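Local coordinates for putative iron-regulated protein A (Parabacteroides distasonis ATCC 8503, PDB 4ECG), which is a putative metal-dependent endopeptidase of the imelysin family, related to iron-regulated protein A and probably processed as a lipoprotein, whose actual substrate is not established, at residues D79-V84 with W279-S284; P87-E92 with S107-P112; N18-S23 with M321-L326. All blocks are in the same frame, centred on the assembly; numbering follows the deposited sequence.

Contact 1 (D79-V84 with W279-S284)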
loop_
_atom_site.group_PDB
_atom_site.type_symbol
_atom_site.label_atom_id
_atom_site.label_comp_id
_atom_site.label_asym_id
_atom_site.label_seq_id
_atom_site.Cartn_x
_atom_site.Cartn_y
_atom_site.Cartn_z
ATOM N N ASP A 79 -7.954 -8.329 14.531
ATOM C CA ASP A 79 -8.225 -6.888 14.522
ATOM C C ASP A 79 -6.896 -6.131 14.332
ATOM O O ASP A 79 -6.794 -5.197 13.512
ATOM C CB ASP A 79 -8.860 -6.417 15.847
ATOM C CG ASP A 79 -10.343 -6.907 16.057
ATOM O OD1 ASP A 79 -10.936 -7.432 15.094
ATOM O OD2 ASP A 79 -10.903 -6.725 17.197
ATOM N N ALA A 80 -5.889 -6.511 15.107
ATOM C CA ALA A 80 -4.584 -5.853 15.049
ATOM C C ALA A 80 -3.947 -5.989 13.625
ATOM O O ALA A 80 -3.317 -5.074 13.130
ATOM C CB ALA A 80 -3.664 -6.370 16.170
ATOM N N TRP A 81 -4.178 -7.099 12.950
ATOM C CA TRP A 81 -3.668 -7.318 11.583
ATOM C C TRP A 81 -4.267 -6.302 10.655
ATOM O O TRP A 81 -3.540 -5.619 9.884
ATOM C CB TRP A 81 -4.003 -8.751 11.121
ATOM C CG TRP A 81 -3.528 -9.099 9.746
ATOM C CD1 TRP A 81 -2.320 -9.681 9.391
ATOM C CD2 TRP A 81 -4.203 -8.827 8.470
ATOM N NE1 TRP A 81 -2.223 -9.797 8.031
ATOM C CE2 TRP A 81 -3.319 -9.306 7.432
ATOM C CE3 TRP A 81 -5.409 -8.265 8.111
ATOM C CZ2 TRP A 81 -3.646 -9.214 6.098
ATOM C CZ3 TRP A 81 -5.740 -8.181 6.755
ATOM C CH2 TRP A 81 -4.874 -8.637 5.777
ATOM N N ARG A 82 -5.596 -6.165 10.708
ATOM C CA ARG A 82 -6.310 -5.123 9.923
ATOM C C ARG A 82 -5.861 -3.686 10.217
ATOM O O ARG A 82 -5.768 -2.856 9.311
ATOM C CB ARG A 82 -7.821 -5.184 10.135
ATOM C CG ARG A 82 -8.489 -6.466 9.660
ATOM C CD ARG A 82 -10.001 -6.317 9.786
ATOM N NE ARG A 82 -10.739 -7.596 9.709
ATOM C CZ ARG A 82 -11.057 -8.256 8.585
ATOM N NH1 ARG A 82 -10.662 -7.820 7.401
ATOM N NH2 ARG A 82 -11.783 -9.367 8.635
ATOM N N ALA A 83 -5.642 -3.391 11.485
ATOM C CA ALA A 83 -5.293 -2.042 11.923
ATOM C C ALA A 83 -3.863 -1.649 11.472
ATOM O O ALA A 83 -3.650 -0.535 11.073
ATOM C CB ALA A 83 -5.465 -1.901 13.434
ATOM N N VAL A 84 -2.894 -2.568 11.512
ATOM C CA VAL A 84 -1.549 -2.257 10.994
ATOM C C VAL A 84 -1.579 -2.133 9.482
ATOM O O VAL A 84 -0.780 -1.410 8.881
ATOM C CB VAL A 84 -0.414 -3.231 11.492
ATOM C CG1 VAL A 84 -0.463 -4.615 10.876
ATOM C CG2 VAL A 84 0.916 -2.610 11.207
ATOM N N TRP A 279 -8.426 -11.593 -0.032
ATOM C CA TRP A 279 -9.619 -12.370 0.099
ATOM C C TRP A 279 -9.699 -13.254 1.310
ATOM O O TRP A 279 -10.801 -13.612 1.736
ATOM C CB TRP A 279 -9.867 -13.165 -1.184
ATOM C CG TRP A 279 -9.201 -14.502 -1.327
ATOM C CD1 TRP A 279 -8.008 -14.785 -1.968
ATOM C CD2 TRP A 279 -9.727 -15.806 -0.913
ATOM N NE1 TRP A 279 -7.735 -16.126 -1.937
ATOM C CE2 TRP A 279 -8.744 -16.801 -1.364
ATOM C CE3 TRP A 279 -10.851 -16.226 -0.244
ATOM C CZ2 TRP A 279 -8.912 -18.146 -1.158
ATOM C CZ3 TRP A 279 -11.016 -17.590 -0.036
ATOM C CH2 TRP A 279 -10.047 -18.529 -0.471
ATOM N N TYR A 280 -8.583 -13.643 1.900
ATOM C CA TYR A 280 -8.694 -14.493 3.101
ATOM C C TYR A 280 -9.501 -13.794 4.194
ATOM O O TYR A 280 -10.354 -14.407 4.850
ATOM C CB TYR A 280 -7.309 -14.916 3.647
ATOM C CG TYR A 280 -6.415 -15.627 2.648
ATOM C CD1 TYR A 280 -6.933 -16.544 1.712
ATOM C CD2 TYR A 280 -5.050 -15.408 2.639
ATOM C CE1 TYR A 280 -6.095 -17.209 0.816
ATOM C CE2 TYR A 280 -4.233 -16.042 1.728
ATOM C CZ TYR A 280 -4.738 -16.946 0.825
ATOM O OH TYR A 280 -3.877 -17.570 -0.100
ATOM N N SER A 281 -9.257 -12.493 4.354
ATOM C CA SER A 281 -9.819 -11.723 5.425
ATOM C C SER A 281 -10.899 -10.760 4.950
ATOM O O SER A 281 -11.503 -10.057 5.793
ATOM C CB SER A 281 -8.712 -10.916 6.121
ATOM O OG SER A 281 -8.151 -9.974 5.245
ATOM N N TRP A 282 -11.144 -10.719 3.644
ATOM C CA TRP A 282 -12.073 -9.719 3.050
ATOM C C TRP A 282 -11.612 -8.307 3.367
ATOM O O TRP A 282 -12.361 -7.520 3.902
ATOM C CB TRP A 282 -13.520 -9.902 3.553
ATOM C CG TRP A 282 -14.203 -11.213 3.203
ATOM C CD1 TRP A 282 -13.632 -12.359 2.660
ATOM C CD2 TRP A 282 -15.634 -11.577 3.402
ATOM N NE1 TRP A 282 -14.566 -13.347 2.510
ATOM C CE2 TRP A 282 -15.775 -12.944 2.919
ATOM C CE3 TRP A 282 -16.743 -10.932 3.931
ATOM C CZ2 TRP A 282 -16.990 -13.618 2.955
ATOM C CZ3 TRP A 282 -17.968 -11.611 3.980
ATOM C CH2 TRP A 282 -18.092 -12.924 3.506
ATOM N N ASN A 283 -10.353 -7.986 3.087
ATOM C CA ASN A 283 -9.836 -6.667 3.370
ATOM C C ASN A 283 -9.558 -5.951 2.072
ATOM O O ASN A 283 -8.939 -4.913 2.081
ATOM C CB ASN A 283 -8.563 -6.737 4.251
ATOM C CG ASN A 283 -8.467 -5.609 5.304
ATOM O OD1 ASN A 283 -9.181 -5.592 6.336
ATOM N ND2 ASN A 283 -7.499 -4.724 5.097
ATOM N N SER A 284 -10.050 -6.463 0.964
ATOM C CA SER A 284 -9.551 -5.994 -0.328
ATOM C C SER A 284 -9.985 -4.562 -0.622
ATOM O O SER A 284 -9.140 -3.682 -0.924
ATOM C CB SER A 284 -9.998 -6.931 -1.430
ATOM O OG SER A 284 -9.917 -8.272 -0.948
HETATM O O HOH W 1 -7.110 -2.575 6.849
#
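Arg82 and Trp81, neighbours on helix 71-89, reach across to Ser281 and Asn283 in the loop that leads into helix 284-300, joining two distant parts of the largely helical imelysin-like fold. The arginine carries the polar half. Its chain leaves the helix extended from CG to NE, then bends at the last torsion (chi4 -81°), which places CZ toward the loop. Both terminal nitrogens grip one atom end-on: NH1 and NH2 of Arg82 each donate to Ser281 O at 2.9 Å. The NH2 donor lies in the plane of that carbonyl, whereas NH1 stands above it. NH1 of Arg82 also gives a bond of 2.9 Å to OD1 of Asn283, in the amide plane and on a lone pair. All three bonds keep close to the guanidinium plane, so together they fix how the group is turned. The amide itself is 27° from parallel to it, and its OD1 also rests against Arg82 CG at 3.5 Å.

Trp81 has CG anti to the backbone N (chi1 -180°), and its six-membered ring slips beside the same loop. CZ3 of Trp81 lies 3.4 Å from OG of Ser281, and its rim also meets CG of Asn283. The indole NE1 is held elsewhere, by Phe148 O, while Ser281 OG bonds to Glu152 of the family's GxHxxE motif. Asn283 occupies the N-cap position of helix 284-300, yet its side chain makes no capping bond; ND2 instead donates to Asp287 OD1 within that helix. The same ND2 of Asn283 gives a second bond of 2.8 Å to a water, which in turn donates to Arg82 O at 2.8 Å.

Contact 2 (P87-E92 with S107-P112); sequences PWEQSE and SLDSWP. With CA (calcium ion), chain F; CA (calcium ion), chain K.
Trp88 and Asp109 meet through a nearly straight hydrogen bond: NE1 of Trp88 donates to OD2 of Asp109 at 3.0 Å (N-H...O angle 173°). The acceptor lies in the plane of the indole, but the donor stands well above the carboxylate plane, and ring and carboxylate are turned 79° against each other. Beside this bond Leu108 brings CD1 over one face of the six-membered ring, a CH-pi contact offset toward the rim, with CD1 of Leu108 3.8 Å from CZ3 of Trp88. The bond lies beside a calcium site of the imelysin-like fold that joins the turn after helix 71-89 to the end region of helix 104-109. OD2 of Asp109 binds the calcium ion at 2.5 Å while accepting from the indole, and OE2 of Glu92 is the other ligand from these segments. Trp88 is thus a second-shell residue that helps position a metal ligand. OD1, the other oxygen of Asp109, forms a salt bridge with Arg85, and Glu277 lies against the same aspartate. Glu89 sends OE2 toward the site, 3.3 Å from the calcium ion and not bound to it here. Further along, Trp111 O binds a second calcium ion at 2.3 Å, with three waters in its shell.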
loop_
_atom_site.group_PDB
_atom_site.type_symbol
_atom_site.label_atom_id
_atom_site.label_comp_id
_atom_site.label_asym_id
_atom_site.label_seq_id
_atom_site.Cartn_x
_atom_site.Cartn_y
_atom_site.Cartn_z
ATOM N N PRO A 87 -2.245 1.751 7.794
ATOM C CA PRO A 87 -1.180 2.699 7.432
ATOM C C PRO A 87 -0.242 2.180 6.370
ATOM O O PRO A 87 0.293 2.957 5.591
ATOM C CB PRO A 87 -0.447 2.972 8.759
ATOM C CG PRO A 87 -0.837 1.865 9.635
ATOM C CD PRO A 87 -2.234 1.452 9.215
ATOM N N TRP A 88 -0.069 0.875 6.319
ATOM C CA TRP A 88 0.760 0.315 5.294
ATOM C C TRP A 88 0.125 0.582 3.938
ATOM O O TRP A 88 0.810 0.966 3.005
ATOM C CB TRP A 88 0.975 -1.183 5.504
ATOM C CG TRP A 88 1.538 -1.884 4.297
ATOM C CD1 TRP A 88 0.913 -2.834 3.540
ATOM C CD2 TRP A 88 2.843 -1.700 3.667
ATOM N NE1 TRP A 88 1.700 -3.237 2.529
ATOM C CE2 TRP A 88 2.876 -2.600 2.548
ATOM C CE3 TRP A 88 3.936 -0.911 3.922
ATOM C CZ2 TRP A 88 3.949 -2.682 1.693
ATOM C CZ3 TRP A 88 5.035 -0.998 3.060
ATOM C CH2 TRP A 88 5.034 -1.858 1.970
ATOM N N GLU A 89 -1.172 0.375 3.799
ATOM C CA GLU A 89 -1.781 0.566 2.501
ATOM C C GLU A 89 -1.914 2.068 2.198
ATOM O O GLU A 89 -1.869 2.467 1.041
ATOM C CB GLU A 89 -3.147 -0.117 2.429
ATOM C CG GLU A 89 -3.146 -1.612 2.407
ATOM C CD GLU A 89 -2.442 -2.206 1.204
ATOM O OE1 GLU A 89 -2.930 -2.124 0.070
ATOM O OE2 GLU A 89 -1.386 -2.794 1.400
ATOM N N GLN A 90 -2.064 2.880 3.249
ATOM C CA GLN A 90 -2.033 4.332 3.146
ATOM C C GLN A 90 -0.647 4.867 2.812
ATOM O O GLN A 90 -0.460 6.087 2.709
ATOM C CB GLN A 90 -2.615 4.998 4.409
ATOM C CG GLN A 90 -4.118 4.747 4.519
ATOM C CD GLN A 90 -4.832 5.570 5.570
ATOM O OE1 GLN A 90 -4.225 6.238 6.368
ATOM N NE2 GLN A 90 -6.138 5.486 5.571
ATOM N N SER A 91 0.315 3.970 2.558
ATOM C CA SER A 91 1.678 4.404 2.265
ATOM C C SER A 91 2.130 4.019 0.885
ATOM O O SER A 91 3.279 4.278 0.521
ATOM C CB SER A 91 2.650 3.838 3.300
ATOM O OG SER A 91 3.018 2.522 2.981
ATOM N N GLU A 92 1.234 3.444 0.094
ATOM C CA GLU A 92 1.610 2.953 -1.222
ATOM C C GLU A 92 1.768 4.047 -2.270
ATOM O O GLU A 92 2.251 3.747 -3.384
ATOM C CB GLU A 92 0.696 1.823 -1.706
ATOM C CG GLU A 92 0.953 0.509 -0.944
ATOM C CD GLU A 92 0.453 -0.768 -1.634
ATOM O OE1 GLU A 92 0.439 -0.836 -2.886
ATOM O OE2 GLU A 92 0.115 -1.730 -0.887
ATOM N N SER A 107 9.026 -7.964 0.742
ATOM C CA SER A 107 9.295 -8.739 1.939
ATOM C C SER A 107 8.057 -8.759 2.841
ATOM O O SER A 107 7.734 -9.769 3.427
ATOM C CB SER A 107 10.512 -8.200 2.680
ATOM O OG SER A 107 10.866 -9.065 3.757
ATOM N N LEU A 108 7.368 -7.636 2.914
ATOM C CA LEU A 108 6.223 -7.429 3.801
ATOM C C LEU A 108 4.922 -7.949 3.212
ATOM O O LEU A 108 4.009 -8.223 3.965
ATOM C CB LEU A 108 6.034 -5.924 4.033
ATOM C CG LEU A 108 6.780 -5.297 5.209
ATOM C CD1 LEU A 108 6.803 -3.800 5.020
ATOM C CD2 LEU A 108 6.109 -5.724 6.538
ATOM N N ASP A 109 4.799 -8.057 1.873
ATOM C CA ASP A 109 3.462 -8.069 1.302
ATOM C C ASP A 109 3.393 -8.709 -0.076
ATOM O O ASP A 109 2.680 -8.233 -0.959
ATOM C CB ASP A 109 2.931 -6.621 1.286
ATOM C CG ASP A 109 1.377 -6.511 1.183
ATOM O OD1 ASP A 109 0.625 -7.409 1.642
ATOM O OD2 ASP A 109 0.916 -5.450 0.664
ATOM N N SER A 110 4.059 -9.847 -0.235
ATOM C CA SER A 110 3.965 -10.557 -1.496
ATOM C C SER A 110 2.598 -11.215 -1.694
ATOM O O SER A 110 2.003 -11.785 -0.764
ATOM C CB SER A 110 5.105 -11.586 -1.641
ATOM O OG SER A 110 6.376 -10.945 -1.650
ATOM N N TRP A 111 2.127 -11.137 -2.936
ATOM C CA TRP A 111 0.935 -11.824 -3.403
ATOM C C TRP A 111 1.105 -12.187 -4.875
ATOM O O TRP A 111 1.675 -11.401 -5.667
ATOM C CB TRP A 111 -0.271 -10.898 -3.227
ATOM C CG TRP A 111 -1.571 -11.560 -3.555
ATOM C CD1 TRP A 111 -2.327 -11.424 -4.708
ATOM C CD2 TRP A 111 -2.290 -12.544 -2.746
ATOM N NE1 TRP A 111 -3.426 -12.251 -4.677
ATOM C CE2 TRP A 111 -3.454 -12.951 -3.531
ATOM C CE3 TRP A 111 -2.047 -13.168 -1.535
ATOM C CZ2 TRP A 111 -4.347 -13.895 -3.069
ATOM C CZ3 TRP A 111 -2.953 -14.111 -1.069
ATOM C CH2 TRP A 111 -4.084 -14.460 -1.812
ATOM N N PRO A 112 0.660 -13.394 -5.272
ATOM C CA PRO A 112 0.152 -14.494 -4.427
ATOM C C PRO A 112 1.269 -15.250 -3.692
ATOM O O PRO A 112 2.454 -14.938 -3.851
ATOM C CB PRO A 112 -0.533 -15.433 -5.440
ATOM C CG PRO A 112 0.231 -15.207 -6.687
ATOM C CD PRO A 112 0.649 -13.760 -6.695
HETATM CA CA CA F . -0.293 -4.413 -1.321
HETATM CA CA CA K . 2.555 -9.932 -7.251
HETATM O O HOH W 2 4.200 -10.661 -5.667
HETATM O O HOH W 3 0.942 -10.880 -8.830
HETATM O O HOH W 4 1.957 -8.526 -5.331
#

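Contact 3 (N18-S23 with M321-L326); sequences NLPADS and MINPTL
Ser23 and Asn323 hold most of the polar grip. Ser23 N donates to Ile322 O at 2.6 Å, and OG of Ser23 donates to Met321 O at 2.7 Å, which satisfies carbonyls at the C-terminal end of helix 315-322; Met321 is a selenomethionine. Asn323 works in both directions. Its ND2 gives bonds to Pro20 O at 2.9 Å and to OD1 of Asp22 at 3.1 Å, the latter nearly straight (172°) and on the anti lone pair. OD1 of Asn323 meanwhile caps the following helix as its N-cap, accepting from Leu326 N at 3.1 Å. An alanine in place of Asn323 would probably leave Pro20 O and Leu326 N without these mates and the Asp22 carboxylate with one fewer tether. That carboxylate also pairs with Lys378, and its OD2 lies alongside CG2 of Ile322. Outward from the amide, CG of Pro20 presses on Thr325 at 3.3 Å from OG1, while CD2 of Leu19 sits 3.8 Å from CB of Leu326. The N-terminal loop thereby runs across the break between helices 315-322 and 324-343, and Val374 of helix 355-377 packs against both Leu19 and Leu326.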
loop_
_atom_site.group_PDB
_atom_site.type_symbol
_atom_site.label_atom_id
_atom_site.label_comp_id
_atom_site.label_asym_id
_atom_site.label_seq_id
_atom_site.Cartn_x
_atom_site.Cartn_y
_atom_site.Cartn_z
ATOM N N ASN A 18 -7.918 18.487 -21.689
ATOM C CA ASN A 18 -8.513 19.696 -22.311
ATOM C C ASN A 18 -8.655 20.740 -21.200
ATOM O O ASN A 18 -9.730 20.938 -20.636
ATOM C CB ASN A 18 -9.909 19.434 -22.923
ATOM C CG ASN A 18 -9.892 18.390 -24.032
ATOM O OD1 ASN A 18 -9.646 18.705 -25.196
ATOM N ND2 ASN A 18 -10.177 17.133 -23.673
ATOM N N LEU A 19 -7.536 21.364 -20.857
ATOM C CA LEU A 19 -7.481 22.325 -19.787
ATOM C C LEU A 19 -7.437 23.731 -20.354
ATOM O O LEU A 19 -7.051 23.935 -21.529
ATOM C CB LEU A 19 -6.246 22.083 -18.919
ATOM C CG LEU A 19 -6.324 20.858 -18.021
ATOM C CD1 LEU A 19 -4.912 20.412 -17.728
ATOM C CD2 LEU A 19 -7.090 21.120 -16.728
ATOM N N PRO A 20 -7.835 24.716 -19.519
ATOM C CA PRO A 20 -7.583 26.115 -19.897
ATOM C C PRO A 20 -6.110 26.419 -19.662
ATOM O O PRO A 20 -5.397 25.615 -19.021
ATOM C CB PRO A 20 -8.479 26.908 -18.928
ATOM C CG PRO A 20 -8.610 26.031 -17.691
ATOM C CD PRO A 20 -8.514 24.604 -18.199
ATOM N N ALA A 21 -5.680 27.569 -20.165
ATOM C CA ALA A 21 -4.319 28.081 -19.987
ATOM C C ALA A 21 -3.886 28.124 -18.516
ATOM O O ALA A 21 -4.714 28.440 -17.642
ATOM C CB ALA A 21 -4.248 29.486 -20.580
ATOM N N ASP A 22 -2.620 27.791 -18.221
ATOM C CA ASP A 22 -2.089 27.999 -16.851
ATOM C C ASP A 22 -2.215 29.478 -16.425
ATOM O O ASP A 22 -2.364 30.361 -17.288
ATOM C CB ASP A 22 -0.626 27.555 -16.729
ATOM C CG ASP A 22 -0.450 26.022 -16.723
ATOM O OD1 ASP A 22 -1.490 25.306 -16.792
ATOM O OD2 ASP A 22 0.740 25.558 -16.673
ATOM N N SER A 23 -2.138 29.763 -15.116
ATOM C CA SER A 23 -2.245 31.164 -14.653
ATOM C C SER A 23 -1.048 32.003 -15.105
ATOM O O SER A 23 -1.192 33.150 -15.458
ATOM C CB SER A 23 -2.388 31.259 -13.130
ATOM O OG SER A 23 -1.137 30.975 -12.533
HETATM N N MSE A 321 -2.432 27.310 -7.664
HETATM C CA MSE A 321 -1.671 28.481 -8.115
HETATM C C MSE A 321 -1.337 28.416 -9.617
HETATM O O MSE A 321 -1.450 29.416 -10.310
HETATM C CB MSE A 321 -0.387 28.599 -7.255
HETATM C CG MSE A 321 0.576 29.806 -7.526
HETATM SE SE MSE A 321 2.489 29.373 -7.132
HETATM C CE MSE A 321 2.174 28.816 -5.241
ATOM N N ILE A 322 -0.924 27.247 -10.116
ATOM C CA ILE A 322 -0.517 27.051 -11.531
ATOM C C ILE A 322 -1.744 27.015 -12.456
ATOM O O ILE A 322 -1.789 27.705 -13.492
ATOM C CB ILE A 322 0.362 25.776 -11.726
ATOM C CG1 ILE A 322 1.667 25.861 -10.927
ATOM C CG2 ILE A 322 0.803 25.620 -13.170
ATOM C CD1 ILE A 322 2.386 24.547 -10.741
ATOM N N ASN A 323 -2.767 26.256 -12.058
ATOM C CA ASN A 323 -4.009 26.148 -12.846
ATOM C C ASN A 323 -5.208 25.745 -11.994
ATOM O O ASN A 323 -5.387 24.559 -11.738
ATOM C CB ASN A 323 -3.776 25.139 -13.954
ATOM C CG ASN A 323 -4.896 25.100 -14.946
ATOM O OD1 ASN A 323 -6.064 25.028 -14.560
ATOM N ND2 ASN A 323 -4.562 25.153 -16.238
ATOM N N PRO A 324 -6.036 26.719 -11.533
ATOM C CA PRO A 324 -7.190 26.355 -10.636
ATOM C C PRO A 324 -8.102 25.233 -11.148
ATOM O O PRO A 324 -8.606 24.457 -10.339
ATOM C CB PRO A 324 -7.964 27.654 -10.506
ATOM C CG PRO A 324 -6.960 28.735 -10.749
ATOM C CD PRO A 324 -5.941 28.171 -11.719
ATOM N N THR A 325 -8.280 25.131 -12.465
ATOM C CA THR A 325 -9.166 24.154 -13.074
ATOM C C THR A 325 -8.580 22.744 -12.924
ATOM O O THR A 325 -9.274 21.823 -12.564
ATOM C CB THR A 325 -9.448 24.492 -14.561
ATOM O OG1 THR A 325 -9.948 25.828 -14.651
ATOM C CG2 THR A 325 -10.485 23.563 -15.177
ATOM N N LEU A 326 -7.295 22.584 -13.196
ATOM C CA LEU A 326 -6.627 21.311 -13.045
ATOM C C LEU A 326 -6.717 20.877 -11.590
ATOM O O LEU A 326 -7.031 19.728 -11.321
ATOM C CB LEU A 326 -5.154 21.399 -13.489
ATOM C CG LEU A 326 -4.223 20.268 -13.077
ATOM C CD1 LEU A 326 -4.678 18.940 -13.640
ATOM C CD2 LEU A 326 -2.827 20.622 -13.579
#

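In the fold
Contacts 1 and 2 belong to the buried interior and share helix 71-89; their centres are 12 Å apart and they touch where Trp111 meets Tyr280 and Trp279. Contact 3 lies apart, its centre about 30 Å from the centre of the chain, and is partly open to solvent, its nearest atoms about 26 Å from contact 1 and 20 Å from contact 2. The chemistry follows the place. Contact 2 gathers carboxylates round calcium near the middle of the chain, contact 1 sets an arginine against loop oxygens beside that region, and contact 3 ties the N-terminal loop to helix ends through backbone carbonyls, an N-cap and small apolar patches, away from the metal sites.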